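Local coordinates for protein putative 6-pyruvoyl tetrahydrobiopterin synthase (Caenorhabditis elegans, PDB 2G64) that probably converts 7,8-dihydroneopterin triphosphate into 6-pyruvoyl tetrahydropterin with release of triphosphate, a zinc-dependent step in tetrahydrobiopterin biosynthesis, at residues 8-13 with 49-54; 103-108 with 123-128. The protein carries 1 engineered substitution. All blocks are in the same frame, centred on the assembly; numbering follows the deposited sequence.

Contact 1: 8-13 with 49-54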
# COMPACT_ATOMS: atom_id res chain seq x y z
N THR A 8 -10.51 -12.00 -16.13
CA THR A 8 -11.00 -10.69 -15.70
C THR A 8 -9.91 -9.64 -15.91
O THR A 8 -8.71 -9.94 -15.87
CB THR A 8 -11.44 -10.65 -14.21
OG1 THR A 8 -10.31 -10.87 -13.36
CG2 THR A 8 -12.52 -11.71 -13.90
N MET A 9 -10.35 -8.41 -16.15
CA MET A 9 -9.47 -7.27 -16.33
C MET A 9 -10.05 -6.13 -15.50
O MET A 9 -11.25 -5.77 -15.64
CB MET A 9 -9.46 -6.88 -17.81
CG MET A 9 -8.92 -5.50 -18.12
SD MET A 9 -9.22 -5.13 -19.86
CE MET A 9 -8.66 -3.43 -19.90
N GLU A 10 -9.22 -5.57 -14.62
CA GLU A 10 -9.69 -4.56 -13.68
C GLU A 10 -8.78 -3.36 -13.77
O GLU A 10 -7.57 -3.50 -13.81
CB GLU A 10 -9.72 -5.13 -12.26
CG GLU A 10 -10.23 -4.14 -11.21
CD GLU A 10 -10.38 -4.81 -9.85
OE1 GLU A 10 -9.41 -5.45 -9.36
OE2 GLU A 10 -11.47 -4.72 -9.28
N ARG A 11 -9.39 -2.18 -13.77
CA ARG A 11 -8.65 -0.94 -13.92
C ARG A 11 -9.03 -0.02 -12.74
O ARG A 11 -10.21 0.11 -12.40
CB ARG A 11 -9.02 -0.29 -15.26
CG ARG A 11 -8.56 1.15 -15.41
CD ARG A 11 -7.06 1.23 -15.43
NE ARG A 11 -6.61 2.60 -15.66
CZ ARG A 11 -5.38 2.92 -16.03
NH1 ARG A 11 -4.48 1.97 -16.22
NH2 ARG A 11 -5.04 4.19 -16.22
N VAL A 12 -8.01 0.57 -12.12
CA VAL A 12 -8.19 1.31 -10.86
C VAL A 12 -7.93 2.79 -11.15
O VAL A 12 -6.94 3.14 -11.79
CB VAL A 12 -7.18 0.85 -9.76
CG1 VAL A 12 -7.39 1.65 -8.44
CG2 VAL A 12 -7.29 -0.69 -9.50
N ASP A 13 -8.83 3.66 -10.71
CA ASP A 13 -8.60 5.10 -10.82
C ASP A 13 -9.19 5.70 -9.53
O ASP A 13 -9.52 4.96 -8.61
CB ASP A 13 -9.28 5.65 -12.07
CG ASP A 13 -8.62 6.90 -12.62
OD1 ASP A 13 -8.15 7.75 -11.84
OD2 ASP A 13 -8.57 7.03 -13.86
N VAL A 49 -11.52 5.59 -4.28
CA VAL A 49 -10.88 4.72 -5.28
C VAL A 49 -12.00 4.00 -6.07
O VAL A 49 -12.91 3.42 -5.48
CB VAL A 49 -9.96 3.69 -4.61
CG1 VAL A 49 -9.34 2.79 -5.67
CG2 VAL A 49 -8.83 4.40 -3.82
N TRP A 50 -11.91 4.04 -7.39
CA TRP A 50 -12.90 3.37 -8.23
C TRP A 50 -12.22 2.22 -8.97
O TRP A 50 -11.28 2.45 -9.72
CB TRP A 50 -13.43 4.36 -9.27
CG TRP A 50 -14.57 3.84 -10.10
CD1 TRP A 50 -15.50 2.91 -9.73
CD2 TRP A 50 -14.92 4.25 -11.43
NE1 TRP A 50 -16.42 2.71 -10.77
CE2 TRP A 50 -16.09 3.54 -11.81
CE3 TRP A 50 -14.37 5.18 -12.33
CZ2 TRP A 50 -16.71 3.71 -13.07
CZ3 TRP A 50 -14.98 5.34 -13.61
CH2 TRP A 50 -16.15 4.61 -13.94
N LYS A 51 -12.67 0.98 -8.79
CA LYS A 51 -12.09 -0.09 -9.62
C LYS A 51 -13.17 -0.65 -10.52
O LYS A 51 -14.27 -0.94 -10.07
CB LYS A 51 -11.52 -1.21 -8.76
CG LYS A 51 -10.64 -0.74 -7.59
CD LYS A 51 -10.02 -1.93 -6.90
CE LYS A 51 -9.08 -1.48 -5.77
NZ LYS A 51 -8.53 -2.68 -5.03
N VAL A 52 -12.84 -0.82 -11.79
CA VAL A 52 -13.80 -1.28 -12.80
C VAL A 52 -13.30 -2.62 -13.30
O VAL A 52 -12.21 -2.71 -13.87
CB VAL A 52 -13.86 -0.29 -13.98
CG1 VAL A 52 -14.63 -0.90 -15.18
CG2 VAL A 52 -14.49 1.01 -13.50
N LYS A 53 -14.10 -3.66 -13.05
CA LYS A 53 -13.70 -5.02 -13.37
C LYS A 53 -14.58 -5.59 -14.50
O LYS A 53 -15.80 -5.54 -14.44
CB LYS A 53 -13.80 -5.91 -12.12
CG LYS A 53 -13.23 -7.33 -12.26
CD LYS A 53 -13.26 -8.01 -10.90
CE LYS A 53 -12.65 -9.39 -10.93
NZ LYS A 53 -12.30 -9.90 -9.57
N LEU A 54 -13.91 -6.11 -15.51
CA LEU A 54 -14.56 -6.66 -16.70
C LEU A 54 -14.28 -8.15 -16.70
O LEU A 54 -13.27 -8.60 -16.14
CB LEU A 54 -13.95 -6.03 -17.95
CG LEU A 54 -13.86 -4.49 -17.98
CD1 LEU A 54 -13.37 -4.05 -19.38
CD2 LEU A 54 -15.21 -3.84 -17.67
O HOH W 1 -14.11 -3.87 -9.11
O HOH W 2 -9.40 -8.07 -10.02
O HOH W 3 -8.07 -5.17 -7.12
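Glu10 and Lys53 form a non-hydrogen-bonded pair of an antiparallel ladder, and their side chains cross obliquely on the sheet face they share with Val12 and Lys51. With CG anti to the backbone N (chi1 -179°) and an extended chain beyond, the Glu10 carboxylate lies over lysine methylenes: OE2 is 3.5 Å from Lys51 CB and 3.9 Å from Lys53 CB. The charges themselves stay apart, Glu10 OE1 standing 5.2 Å from Lys51 NZ, which has a long, weak ion pair with Glu128. Two waters donate to OE1. Farther along, Lys53 CE rests 3.7 Å from Thr8 OG1, a hydroxyl hydrogen-bonded to Thr136 of the second subunit. Leu54 occupies the other face, its CB 3.6 Å from Met9 O and its CD1 4.3 Å from Met9 SD. In the backbone, Leu54 N donates to Met9 O at 2.7 Å, and Met9 N returns a bond to Leu54 O. An alanine in place of Glu10 would probably leave both waters without their carboxylate acceptor and the two ammonium groups without a nearby carboxylate. Met9 and Leu54 thus pack on one face, while on the other Glu10 is linked to Lys51 by a water, and more weakly to Lys53 by another, with no direct salt bridge.

Contact 2: 103-108 with 123-128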
# COMPACT_ATOMS: atom_id res chain seq x y z
N ASN A 103 -24.53 3.63 -2.69
CA ASN A 103 -25.23 4.27 -3.81
C ASN A 103 -24.30 4.90 -4.84
O ASN A 103 -24.64 5.00 -6.03
CB ASN A 103 -26.29 5.28 -3.31
CG ASN A 103 -27.55 4.61 -2.82
OD1 ASN A 103 -28.06 3.66 -3.45
ND2 ASN A 103 -28.07 5.06 -1.66
N VAL A 104 -23.10 5.28 -4.40
CA VAL A 104 -22.07 5.76 -5.32
C VAL A 104 -21.62 4.59 -6.21
O VAL A 104 -21.46 4.75 -7.41
CB VAL A 104 -20.85 6.38 -4.57
CG1 VAL A 104 -19.74 6.77 -5.55
CG2 VAL A 104 -21.31 7.63 -3.75
N ALA A 105 -21.45 3.41 -5.62
CA ALA A 105 -21.01 2.26 -6.41
C ALA A 105 -22.05 1.96 -7.50
O ALA A 105 -21.70 1.68 -8.66
CB ALA A 105 -20.83 1.07 -5.50
N ILE A 106 -23.32 2.04 -7.13
CA ILE A 106 -24.40 1.79 -8.08
C ILE A 106 -24.40 2.86 -9.18
O ILE A 106 -24.46 2.55 -10.38
CB ILE A 106 -25.80 1.71 -7.36
CG1 ILE A 106 -25.87 0.49 -6.44
CG2 ILE A 106 -26.94 1.62 -8.40
CD1 ILE A 106 -27.06 0.52 -5.47
N TYR A 107 -24.32 4.12 -8.77
CA TYR A 107 -24.23 5.23 -9.71
C TYR A 107 -23.11 5.04 -10.73
O TYR A 107 -23.34 5.16 -11.93
CB TYR A 107 -24.08 6.58 -8.96
CG TYR A 107 -23.72 7.69 -9.92
CD1 TYR A 107 -24.69 8.30 -10.71
CD2 TYR A 107 -22.39 8.11 -10.06
CE1 TYR A 107 -24.34 9.31 -11.60
CE2 TYR A 107 -22.05 9.10 -10.93
CZ TYR A 107 -23.02 9.69 -11.71
OH TYR A 107 -22.66 10.69 -12.59
N MET A 108 -21.90 4.73 -10.27
CA MET A 108 -20.75 4.64 -11.16
C MET A 108 -20.89 3.44 -12.12
O MET A 108 -20.58 3.54 -13.30
CB MET A 108 -19.45 4.53 -10.37
CG MET A 108 -19.21 5.74 -9.46
SD MET A 108 -18.82 7.28 -10.33
CE MET A 108 -17.12 6.96 -10.86
N TYR A 123 -18.44 -6.26 -15.24
CA TYR A 123 -18.68 -7.32 -14.30
C TYR A 123 -18.87 -6.78 -12.86
O TYR A 123 -19.78 -7.19 -12.15
CB TYR A 123 -17.57 -8.37 -14.41
CG TYR A 123 -17.67 -9.45 -13.37
CD1 TYR A 123 -18.66 -10.42 -13.44
CD2 TYR A 123 -16.80 -9.47 -12.28
CE1 TYR A 123 -18.76 -11.40 -12.47
CE2 TYR A 123 -16.90 -10.43 -11.30
CZ TYR A 123 -17.88 -11.39 -11.40
OH TYR A 123 -17.97 -12.35 -10.42
N LYS A 124 -18.01 -5.86 -12.44
CA LYS A 124 -18.10 -5.39 -11.06
C LYS A 124 -17.50 -4.00 -10.92
O LYS A 124 -16.49 -3.68 -11.56
CB LYS A 124 -17.40 -6.35 -10.12
CG LYS A 124 -17.52 -5.94 -8.65
CD LYS A 124 -16.94 -6.97 -7.73
CE LYS A 124 -15.52 -6.61 -7.34
NZ LYS A 124 -14.86 -7.66 -6.48
N VAL A 125 -18.12 -3.18 -10.07
CA VAL A 125 -17.51 -1.91 -9.67
C VAL A 125 -17.19 -1.96 -8.18
O VAL A 125 -17.98 -2.47 -7.38
CB VAL A 125 -18.48 -0.72 -9.96
CG1 VAL A 125 -18.22 0.46 -9.03
CG2 VAL A 125 -18.37 -0.28 -11.42
N THR A 126 -16.03 -1.43 -7.82
CA THR A 126 -15.64 -1.27 -6.43
C THR A 126 -15.49 0.23 -6.14
O THR A 126 -14.90 0.95 -6.95
CB THR A 126 -14.28 -1.98 -6.17
OG1 THR A 126 -14.43 -3.37 -6.46
CG2 THR A 126 -13.86 -1.83 -4.69
N ILE A 127 -15.98 0.67 -4.99
CA ILE A 127 -15.68 2.01 -4.49
C ILE A 127 -15.02 1.84 -3.13
O ILE A 127 -15.58 1.20 -2.26
CB ILE A 127 -16.97 2.86 -4.34
CG1 ILE A 127 -17.50 3.27 -5.73
CG2 ILE A 127 -16.70 4.09 -3.45
CD1 ILE A 127 -16.57 4.22 -6.52
N GLU A 128 -13.83 2.41 -2.95
CA GLU A 128 -13.24 2.48 -1.61
C GLU A 128 -13.40 3.92 -1.14
O GLU A 128 -12.77 4.84 -1.66
CB GLU A 128 -11.77 2.06 -1.62
CG GLU A 128 -11.51 0.71 -2.32
CD GLU A 128 -10.09 0.18 -2.16
OE1 GLU A 128 -9.18 0.96 -1.81
OE2 GLU A 128 -9.88 -1.03 -2.42
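Ile127 of the strand packs against the first turn of 103-108, its CG1 lying 3.7 Å from Ala105 CA. Ile127 CG1 stands anti to its own carbonyl carbon (chi1 -73°), and the short side chain of the alanine is consistent with the close approach, 5.7 Å between the CA atoms of Ala105 and Ile127. Val104 meets the same isoleucine at about a right angle, its CG1 4.2 Å from Ile127 CG1. One turn on, Met108 touches Ile127 CD1 through CG, at 4.2 Å. Val125, two residues back on the same face of the strand, brings CG1 to 3.7 Å from the carbonyl oxygen of Ala105, near Met108 CB. No hydrogen bond joins the segments; aliphatic side-chain carbons meet one another and the backbone of Ala105, all five touching residues being buried. The helix runs at 138° to the strand, the axes 7.9 Å apart, as a helix laid on the sheet in the tunnelling fold of the PTPS family. Trp50 of strand 44-57 packs on Met108, Val125 and Ile127, and Phe15 of strand 6-19 on Val104, Met108 and Ile127. On the reverse of the strand, Thr126 turns to Ile134 and Thr136 of strand 133-137.

In the fold
From the N terminus, strand 6-19 leads through helix 28-35 to strand 44-57, and contact 1 closes this loop of 35 residues, which contains the zinc ligands His19, His44 and His46. The chain then passes helices 68-80 and 87-90 before helix 101-115 and strand 122-128, where contact 2 closes a shorter excursion of 14 residues. The two follow in series, neither enclosing the other. They join through the sheet: Lys53 pairs with Tyr123 and Lys124 at a classic beta bulge. Segment 8-13 also pairs, through Thr8 to Arg11, with a strand of the second subunit, so the sheet continues across the interface; contact 2 lays a helix on it.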